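Local coordinates for protein oxidoreductase, Gfo/Idh/MocA family (Vibrio cholerae, PDB 1XEA) that probably works as an NAD(P)-dependent oxidoreductase of the Gfo/Idh/MocA family, pairing a nucleotide-binding Rossmann domain with a second domain built on a large mixed beta sheet, at residues A[78-83]-A[90-95]; A[16-21]-A[66-71]; A[94-99]-A[104-109]. All coordinates share one frame; numbering follows the deposited sequence.

In the fold
All three contacts are buried and lie in the Rossmann domain, though His70 of contact 2 is partly exposed, and they serve different faces of its parallel sheet. Contact 1 sets helix 76-85 on strand 90-93, and contact 2 sets helix 12-22 over the end of strand 66-69, on the opposite face. Contact 3 ties the loop after strand 90-93 to helix 100-112, starting on Lys94 and Pro95, where contact 1 ends. Contacts 1 and 2 meet through neighbouring strands and a probable Asp93-Tyr18 hydrogen bond. Contact 1 is made by small groups, methyls, a methylene and a threonine hydroxyl, contact 3 by leucines and a tyrosine, whereas contact 2 is an aromatic stack with a selenomethionine methyl.

Contact 1 (A[78-83]-A[90-95]); sequences TLAAFF and TFVDKP
Thr90 and Phe83 meet through small groups: the Thr90 hydroxyl OG1 lies 3.7 Å from the Phe83 methylene CB, while the phenyl ring beyond that carbon leads away from the strand. One helical turn back, Ala80 comes near the same strand with its carbonyl O and its methyl. Its O is 4.1 Å from Thr90 OG1, and its CB is 4.3 Å from Val92 CG2, a loose apolar touch. No hydrogen bond crosses the contact. Thr90 OG1 is beside its own backbone N (chi1 -61°), which turns it to the helix, and its polar partner is the carbonyl O of Ile88, in the turn leading into the strand. The small side chain of Ala80 lets the backbones come close, with Ala80 CA and Thr90 CA 6.6 Å apart. Around this first shell, Phe83 and Thr90 both rest on Val67 of the adjacent strand 66-69, and Leu106 of helix 100-112 covers Ala80. The strand alternates: Thr90 and Val92 face helix 76-85, whereas Phe91 goes to the other side of the sheet and meets Trp275. The local axes run antiparallel, at 169° and 8.9 Å apart. A helix returning over the sheet in this way between the parallel strands 66-69 and 90-93 is the beta-alpha-beta crossover of a Rossmann fold.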
loop_
_atom_site.group_PDB
_atom_site.type_symbol
_atom_site.label_atom_id
_atom_site.label_comp_id
_atom_site.label_asym_id
_atom_site.label_seq_id
_atom_site.Cartn_x
_atom_site.Cartn_y
_atom_site.Cartn_z
ATOM N N THR A 78 -6.546 -4.855 -46.174
ATOM C CA THR A 78 -7.030 -4.089 -47.298
ATOM C C THR A 78 -6.462 -2.686 -47.239
ATOM O O THR A 78 -5.610 -2.314 -48.041
ATOM C CB THR A 78 -8.547 -4.018 -47.276
ATOM O OG1 THR A 78 -9.079 -5.343 -47.180
ATOM C CG2 THR A 78 -9.067 -3.354 -48.536
ATOM N N LEU A 79 -6.926 -1.915 -46.266
ATOM C CA LEU A 79 -6.468 -0.545 -46.095
ATOM C C LEU A 79 -4.948 -0.425 -46.113
ATOM O O LEU A 79 -4.383 0.373 -46.859
ATOM C CB LEU A 79 -7.014 0.017 -44.784
ATOM C CG LEU A 79 -8.538 0.115 -44.698
ATOM C CD1 LEU A 79 -8.929 0.550 -43.308
ATOM C CD2 LEU A 79 -9.062 1.092 -45.733
ATOM N N ALA A 80 -4.289 -1.224 -45.284
ATOM C CA ALA A 80 -2.835 -1.203 -45.199
ATOM C C ALA A 80 -2.196 -1.334 -46.577
ATOM O O ALA A 80 -1.505 -0.425 -47.043
ATOM C CB ALA A 80 -2.352 -2.332 -44.293
ATOM N N ALA A 81 -2.423 -2.478 -47.217
ATOM C CA ALA A 81 -1.875 -2.745 -48.542
ATOM C C ALA A 81 -2.116 -1.568 -49.480
ATOM O O ALA A 81 -1.202 -1.113 -50.173
ATOM C CB ALA A 81 -2.501 -4.006 -49.121
ATOM N N PHE A 82 -3.348 -1.068 -49.489
ATOM C CA PHE A 82 -3.712 0.050 -50.353
ATOM C C PHE A 82 -2.730 1.215 -50.304
ATOM O O PHE A 82 -2.176 1.618 -51.332
ATOM C CB PHE A 82 -5.106 0.567 -50.007
ATOM C CG PHE A 82 -5.576 1.668 -50.910
ATOM C CD1 PHE A 82 -5.731 1.444 -52.278
ATOM C CD2 PHE A 82 -5.875 2.924 -50.399
ATOM C CE1 PHE A 82 -6.187 2.455 -53.123
ATOM C CE2 PHE A 82 -6.331 3.943 -51.235
ATOM C CZ PHE A 82 -6.487 3.708 -52.602
ATOM N N PHE A 83 -2.509 1.757 -49.115
ATOM C CA PHE A 83 -1.597 2.882 -48.995
ATOM C C PHE A 83 -0.146 2.449 -49.065
ATOM O O PHE A 83 0.725 3.244 -49.417
ATOM C CB PHE A 83 -1.855 3.640 -47.700
ATOM C CG PHE A 83 -3.260 4.132 -47.571
ATOM C CD1 PHE A 83 -4.249 3.312 -47.043
ATOM C CD2 PHE A 83 -3.604 5.408 -48.001
ATOM C CE1 PHE A 83 -5.560 3.756 -46.942
ATOM C CE2 PHE A 83 -4.912 5.862 -47.905
ATOM C CZ PHE A 83 -5.892 5.035 -47.373
ATOM N N THR A 90 2.602 3.785 -43.482
ATOM C CA THR A 90 1.343 3.351 -42.890
ATOM C C THR A 90 1.444 2.940 -41.421
ATOM O O THR A 90 2.399 2.284 -41.002
ATOM C CB THR A 90 0.731 2.163 -43.690
ATOM O OG1 THR A 90 0.462 2.583 -45.029
ATOM C CG2 THR A 90 -0.565 1.675 -43.055
ATOM N N PHE A 91 0.431 3.321 -40.651
ATOM C CA PHE A 91 0.355 2.990 -39.241
ATOM C C PHE A 91 -0.915 2.187 -39.039
ATOM O O PHE A 91 -1.964 2.532 -39.585
ATOM C CB PHE A 91 0.289 4.260 -38.407
ATOM C CG PHE A 91 0.011 4.015 -36.957
ATOM C CD1 PHE A 91 1.048 3.773 -36.068
ATOM C CD2 PHE A 91 -1.293 4.021 -36.478
ATOM C CE1 PHE A 91 0.793 3.544 -34.715
ATOM C CE2 PHE A 91 -1.560 3.793 -35.127
ATOM C CZ PHE A 91 -0.514 3.553 -34.245
ATOM N N VAL A 92 -0.813 1.113 -38.265
ATOM C CA VAL A 92 -1.965 0.269 -37.989
ATOM C C VAL A 92 -1.967 -0.099 -36.521
ATOM O O VAL A 92 -0.955 -0.530 -35.982
ATOM C CB VAL A 92 -1.944 -1.035 -38.824
ATOM C CG1 VAL A 92 -3.153 -1.894 -38.479
ATOM C CG2 VAL A 92 -1.953 -0.700 -40.308
ATOM N N ASP A 93 -3.111 0.075 -35.873
ATOM C CA ASP A 93 -3.226 -0.246 -34.463
ATOM C C ASP A 93 -3.262 -1.757 -34.289
ATOM O O ASP A 93 -3.953 -2.455 -35.026
ATOM C CB ASP A 93 -4.487 0.394 -33.882
ATOM C CG ASP A 93 -4.606 0.190 -32.388
ATOM O OD1 ASP A 93 -3.595 0.416 -31.674
ATOM O OD2 ASP A 93 -5.712 -0.181 -31.917
ATOM N N LYS A 94 -2.502 -2.255 -33.318
ATOM C CA LYS A 94 -2.437 -3.684 -33.039
ATOM C C LYS A 94 -3.845 -4.243 -32.866
ATOM O O LYS A 94 -4.707 -3.590 -32.291
ATOM C CB LYS A 94 -1.615 -3.931 -31.775
ATOM C CG LYS A 94 -2.259 -3.414 -30.503
ATOM C CD LYS A 94 -3.278 -4.405 -29.960
ATOM C CE LYS A 94 -4.378 -3.707 -29.172
ATOM N NZ LYS A 94 -5.331 -4.701 -28.610
ATOM N N PRO A 95 -4.092 -5.466 -33.362
ATOM C CA PRO A 95 -3.107 -6.281 -34.079
ATOM C C PRO A 95 -3.025 -5.901 -35.562
ATOM O O PRO A 95 -3.959 -5.309 -36.111
ATOM C CB PRO A 95 -3.634 -7.695 -33.865
ATOM C CG PRO A 95 -5.114 -7.487 -33.926
ATOM C CD PRO A 95 -5.314 -6.243 -33.089
#

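Contact 2 (A[16-21]-A[66-71]); sequences KAYLPV and AVMIHA
Tyr18 and His70 overlap as an offset stack, with ring centroids 4.5 Å apart and planes tilted by 30°. The imidazole does not lie squarely over the phenol. It offers its ND1-CE1 side to one face of Tyr18, with CE1 3.6 Å from Tyr18 CG and ND1 3.6 Å from Tyr18 CD1, so the overlap falls toward the rim of the tyrosine ring near its attachment. The third partner is the selenomethionine Met68. Its chain runs out extended and then bends at the selenium (chi3 69°), which brings the methyl CE to 3.6 Å from Tyr18 CD2. The same methyl lies in the plane of the imidazole, at its edge, and so fills the angle between the two rings. Outside the segments, Met271 of helix 268-281 packs on Tyr18 and Trp275 packs on Met68, while His70 also touches residues of the GxGxxA pattern that follows strand 3-8, a pattern consistent with dinucleotide binding. The Tyr18 hydroxyl is hydrogen-bonded to Asp93 OD1. The packing of its ring against His70 and Met68 and the hydrogen bond of its hydroxyl together limit the freedom of Tyr18. No hydrogen bond crosses between the two segments, so the contact probably rests mainly on van der Waals packing, the stacked rings included, with the selenomethionine methyl adding apolar surface beside them.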
loop_
_atom_site.group_PDB
_atom_site.type_symbol
_atom_site.label_atom_id
_atom_site.label_comp_id
_atom_site.label_asym_id
_atom_site.label_seq_id
_atom_site.Cartn_x
_atom_site.Cartn_y
_atom_site.Cartn_z
ATOM N N LYS A 16 -11.012 7.450 -28.170
ATOM C CA LYS A 16 -10.513 7.531 -26.799
ATOM C C LYS A 16 -9.049 7.940 -26.625
ATOM O O LYS A 16 -8.708 8.623 -25.661
ATOM C CB LYS A 16 -10.718 6.200 -26.071
ATOM C CG LYS A 16 -12.082 5.998 -25.447
ATOM C CD LYS A 16 -12.060 4.787 -24.515
ATOM C CE LYS A 16 -13.412 4.546 -23.821
ATOM N NZ LYS A 16 -13.362 3.369 -22.879
ATOM N N ALA A 17 -8.178 7.539 -27.543
ATOM C CA ALA A 17 -6.768 7.865 -27.386
ATOM C C ALA A 17 -6.128 8.608 -28.543
ATOM O O ALA A 17 -5.665 9.740 -28.397
ATOM C CB ALA A 17 -5.981 6.585 -27.110
ATOM N N TYR A 18 -6.093 7.958 -29.697
ATOM C CA TYR A 18 -5.465 8.543 -30.874
ATOM C C TYR A 18 -5.961 9.936 -31.261
ATOM O O TYR A 18 -5.206 10.911 -31.211
ATOM C CB TYR A 18 -5.600 7.579 -32.046
ATOM C CG TYR A 18 -4.834 6.302 -31.829
ATOM C CD1 TYR A 18 -5.495 5.099 -31.649
ATOM C CD2 TYR A 18 -3.438 6.295 -31.827
ATOM C CE1 TYR A 18 -4.788 3.913 -31.482
ATOM C CE2 TYR A 18 -2.717 5.114 -31.662
ATOM C CZ TYR A 18 -3.400 3.925 -31.494
ATOM O OH TYR A 18 -2.705 2.739 -31.372
ATOM N N LEU A 19 -7.228 10.030 -31.636
ATOM C CA LEU A 19 -7.791 11.310 -32.032
ATOM C C LEU A 19 -7.472 12.418 -31.027
ATOM O O LEU A 19 -6.921 13.460 -31.398
ATOM C CB LEU A 19 -9.301 11.185 -32.215
ATOM C CG LEU A 19 -9.842 11.882 -33.459
ATOM C CD1 LEU A 19 -11.353 11.778 -33.449
ATOM C CD2 LEU A 19 -9.409 13.337 -33.490
ATOM N N PRO A 20 -7.797 12.207 -29.737
ATOM C CA PRO A 20 -7.499 13.255 -28.763
ATOM C C PRO A 20 -6.021 13.632 -28.666
ATOM O O PRO A 20 -5.687 14.790 -28.415
ATOM C CB PRO A 20 -8.064 12.686 -27.459
ATOM C CG PRO A 20 -8.024 11.217 -27.662
ATOM C CD PRO A 20 -8.455 11.061 -29.084
ATOM N N VAL A 21 -5.132 12.670 -28.875
ATOM C CA VAL A 21 -3.707 12.959 -28.801
ATOM C C VAL A 21 -3.242 13.684 -30.047
ATOM O O VAL A 21 -2.473 14.622 -29.959
ATOM C CB VAL A 21 -2.875 11.672 -28.646
ATOM C CG1 VAL A 21 -1.400 11.972 -28.844
ATOM C CG2 VAL A 21 -3.111 11.076 -27.284
ATOM N N ALA A 66 1.068 10.456 -44.459
ATOM C CA ALA A 66 0.936 9.140 -43.856
ATOM C C ALA A 66 -0.510 8.904 -43.407
ATOM O O ALA A 66 -1.286 9.851 -43.252
ATOM C CB ALA A 66 1.892 9.013 -42.670
ATOM N N VAL A 67 -0.864 7.631 -43.209
ATOM C CA VAL A 67 -2.200 7.243 -42.762
ATOM C C VAL A 67 -2.125 6.347 -41.523
ATOM O O VAL A 67 -1.176 5.578 -41.352
ATOM C CB VAL A 67 -2.976 6.482 -43.866
ATOM C CG1 VAL A 67 -3.201 7.384 -45.058
ATOM C CG2 VAL A 67 -2.216 5.242 -44.276
HETATM N N MSE A 68 -3.121 6.471 -40.651
HETATM C CA MSE A 68 -3.204 5.672 -39.430
HETATM C C MSE A 68 -4.514 4.915 -39.484
HETATM O O MSE A 68 -5.584 5.500 -39.341
HETATM C CB MSE A 68 -3.182 6.576 -38.196
HETATM C CG MSE A 68 -1.849 7.249 -37.957
HETATM SE SE MSE A 68 -1.834 8.512 -36.496
HETATM C CE MSE A 68 -2.033 7.283 -35.013
ATOM N N ILE A 69 -4.437 3.612 -39.695
ATOM C CA ILE A 69 -5.646 2.811 -39.790
ATOM C C ILE A 69 -6.098 2.330 -38.420
ATOM O O ILE A 69 -5.357 1.654 -37.720
ATOM C CB ILE A 69 -5.398 1.621 -40.709
ATOM C CG1 ILE A 69 -4.963 2.152 -42.078
ATOM C CG2 ILE A 69 -6.649 0.764 -40.808
ATOM C CD1 ILE A 69 -4.279 1.136 -42.942
ATOM N N HIS A 70 -7.316 2.677 -38.030
ATOM C CA HIS A 70 -7.802 2.262 -36.724
ATOM C C HIS A 70 -9.047 1.422 -36.880
ATOM O O HIS A 70 -9.713 1.082 -35.904
ATOM C CB HIS A 70 -8.108 3.483 -35.867
ATOM C CG HIS A 70 -6.989 4.473 -35.816
ATOM N ND1 HIS A 70 -5.812 4.237 -35.137
ATOM C CD2 HIS A 70 -6.857 5.695 -36.384
ATOM C CE1 HIS A 70 -5.005 5.271 -35.288
ATOM N NE2 HIS A 70 -5.614 6.169 -36.040
ATOM N N ALA A 71 -9.361 1.094 -38.125
ATOM C CA ALA A 71 -10.530 0.289 -38.425
ATOM C C ALA A 71 -10.468 -1.072 -37.736
ATOM O O ALA A 71 -9.570 -1.345 -36.938
ATOM C CB ALA A 71 -10.654 0.107 -39.924
#

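Contact 3 (A[94-99]-A[104-109]); sequences KPLAAS and ENLYEL
Leu96 supplies most of the loop's share of this contact, each of its two methyl groups taking a different partner on helix 100-112. CD1 meets Leu106 CD1 at 3.8 Å, and CD2 reaches Tyr107 CE1 at 3.6 Å. With CG anti to the backbone N (chi1 175°), the side chain extends toward the helix and its two methyls reach different residues. Leu106 comes the other way, and the two leucine side chains lie alongside each other in opposing senses, with Leu106 CD1 also 3.9 Å from Leu96 CG. Tyr107 starts out along the flank of the helix, but its ring swings nearer and receives the Leu96 methyl obliquely on the CD1-CE1 side.

The loop is the link between strand 90-93 and helix 100-112 in the Rossmann domain, so the contact folds this connection back on the helix it leads into. Asp93-Lys94-Pro95 at its start probably corresponds to the Glu-Lys-Pro motif of Gfo/Idh/MocA proteins, and has a cis peptide before Pro95. The loop closes at Ser99, whose side chain caps the N-terminus of the helix. On the backbone side, Leu96 N is hydrogen-bonded to His296 NE2 of the long helix 286-311. That helix also packs against Tyr107 through Ile289 and Leu293, and the tyrosine OH is bonded to the carbonyl O of Leu117 of strand 117-120. Leu106 also touches the Leu117 side chain and Ser77 of helix 76-85.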
loop_
_atom_site.group_PDB
_atom_site.type_symbol
_atom_site.label_atom_id
_atom_site.label_comp_id
_atom_site.label_asym_id
_atom_site.label_seq_id
_atom_site.Cartn_x
_atom_site.Cartn_y
_atom_site.Cartn_z
ATOM N N LYS A 94 -2.502 -2.255 -33.318
ATOM C CA LYS A 94 -2.437 -3.684 -33.039
ATOM C C LYS A 94 -3.845 -4.243 -32.866
ATOM O O LYS A 94 -4.707 -3.590 -32.291
ATOM C CB LYS A 94 -1.615 -3.931 -31.775
ATOM C CG LYS A 94 -2.259 -3.414 -30.503
ATOM C CD LYS A 94 -3.278 -4.405 -29.960
ATOM C CE LYS A 94 -4.378 -3.707 -29.172
ATOM N NZ LYS A 94 -5.331 -4.701 -28.610
ATOM N N PRO A 95 -4.092 -5.466 -33.362
ATOM C CA PRO A 95 -3.107 -6.281 -34.079
ATOM C C PRO A 95 -3.025 -5.901 -35.562
ATOM O O PRO A 95 -3.959 -5.309 -36.111
ATOM C CB PRO A 95 -3.634 -7.695 -33.865
ATOM C CG PRO A 95 -5.114 -7.487 -33.926
ATOM C CD PRO A 95 -5.314 -6.243 -33.089
ATOM N N LEU A 96 -1.911 -6.240 -36.208
ATOM C CA LEU A 96 -1.725 -5.930 -37.627
ATOM C C LEU A 96 -2.750 -6.689 -38.462
ATOM O O LEU A 96 -3.301 -6.166 -39.433
ATOM C CB LEU A 96 -0.315 -6.320 -38.083
ATOM C CG LEU A 96 0.032 -6.176 -39.578
ATOM C CD1 LEU A 96 -0.154 -4.739 -40.038
ATOM C CD2 LEU A 96 1.474 -6.616 -39.795
ATOM N N ALA A 97 -3.006 -7.927 -38.065
ATOM C CA ALA A 97 -3.955 -8.754 -38.771
ATOM C C ALA A 97 -4.261 -9.979 -37.929
ATOM O O ALA A 97 -3.503 -10.323 -37.021
ATOM C CB ALA A 97 -3.391 -9.170 -40.122
ATOM N N ALA A 98 -5.373 -10.636 -38.248
ATOM C CA ALA A 98 -5.822 -11.818 -37.529
ATOM C C ALA A 98 -4.970 -13.054 -37.771
ATOM O O ALA A 98 -5.213 -14.102 -37.178
ATOM C CB ALA A 98 -7.267 -12.109 -37.888
ATOM N N SER A 99 -3.974 -12.944 -38.643
ATOM C CA SER A 99 -3.112 -14.085 -38.920
ATOM C C SER A 99 -1.692 -13.633 -39.184
ATOM O O SER A 99 -1.457 -12.477 -39.530
ATOM C CB SER A 99 -3.629 -14.867 -40.127
ATOM O OG SER A 99 -3.500 -14.111 -41.318
ATOM N N GLU A 104 2.938 -11.301 -42.500
ATOM C CA GLU A 104 4.107 -11.507 -43.338
ATOM C C GLU A 104 3.899 -10.849 -44.701
ATOM O O GLU A 104 4.801 -10.178 -45.207
ATOM C CB GLU A 104 4.385 -13.004 -43.474
ATOM C CG GLU A 104 4.584 -13.690 -42.129
ATOM C CD GLU A 104 4.691 -15.197 -42.263
ATOM O OE1 GLU A 104 3.811 -15.792 -42.924
ATOM O OE2 GLU A 104 5.640 -15.791 -41.703
ATOM N N ASN A 105 2.709 -11.020 -45.281
ATOM C CA ASN A 105 2.395 -10.416 -46.584
ATOM C C ASN A 105 2.589 -8.894 -46.531
ATOM O O ASN A 105 3.399 -8.332 -47.268
ATOM C CB ASN A 105 0.947 -10.722 -47.007
ATOM C CG ASN A 105 0.750 -12.169 -47.454
ATOM O OD1 ASN A 105 1.530 -12.699 -48.251
ATOM N ND2 ASN A 105 -0.307 -12.806 -46.954
ATOM N N LEU A 106 1.831 -8.239 -45.654
ATOM C CA LEU A 106 1.907 -6.795 -45.495
ATOM C C LEU A 106 3.336 -6.268 -45.322
ATOM O O LEU A 106 3.687 -5.214 -45.868
ATOM C CB LEU A 106 1.029 -6.349 -44.321
ATOM C CG LEU A 106 -0.471 -6.451 -44.587
ATOM C CD1 LEU A 106 -1.256 -6.290 -43.300
ATOM C CD2 LEU A 106 -0.869 -5.393 -45.602
ATOM N N TYR A 107 4.172 -6.977 -44.568
ATOM C CA TYR A 107 5.541 -6.505 -44.400
ATOM C C TYR A 107 6.376 -6.763 -45.629
ATOM O O TYR A 107 7.219 -5.941 -45.991
ATOM C CB TYR A 107 6.217 -7.120 -43.172
ATOM C CG TYR A 107 6.054 -6.251 -41.955
ATOM C CD1 TYR A 107 5.238 -6.649 -40.899
ATOM C CD2 TYR A 107 6.641 -4.984 -41.898
ATOM C CE1 TYR A 107 4.996 -5.811 -39.821
ATOM C CE2 TYR A 107 6.407 -4.133 -40.823
ATOM C CZ TYR A 107 5.578 -4.555 -39.789
ATOM O OH TYR A 107 5.293 -3.712 -38.740
ATOM N N GLU A 108 6.153 -7.905 -46.271
ATOM C CA GLU A 108 6.884 -8.221 -47.491
ATOM C C GLU A 108 6.533 -7.123 -48.490
ATOM O O GLU A 108 7.414 -6.550 -49.120
ATOM C CB GLU A 108 6.473 -9.598 -48.028
ATOM C CG GLU A 108 7.519 -10.698 -47.797
ATOM C CD GLU A 108 7.076 -12.075 -48.297
ATOM O OE1 GLU A 108 6.611 -12.180 -49.456
ATOM O OE2 GLU A 108 7.203 -13.065 -47.536
ATOM N N LEU A 109 5.244 -6.812 -48.593
ATOM C CA LEU A 109 4.744 -5.779 -49.494
ATOM C C LEU A 109 5.372 -4.422 -49.219
ATOM O O LEU A 109 5.840 -3.748 -50.135
ATOM C CB LEU A 109 3.224 -5.669 -49.356
ATOM C CG LEU A 109 2.529 -4.487 -50.056
ATOM C CD1 LEU A 109 2.778 -4.524 -51.557
ATOM C CD2 LEU A 109 1.032 -4.540 -49.780
#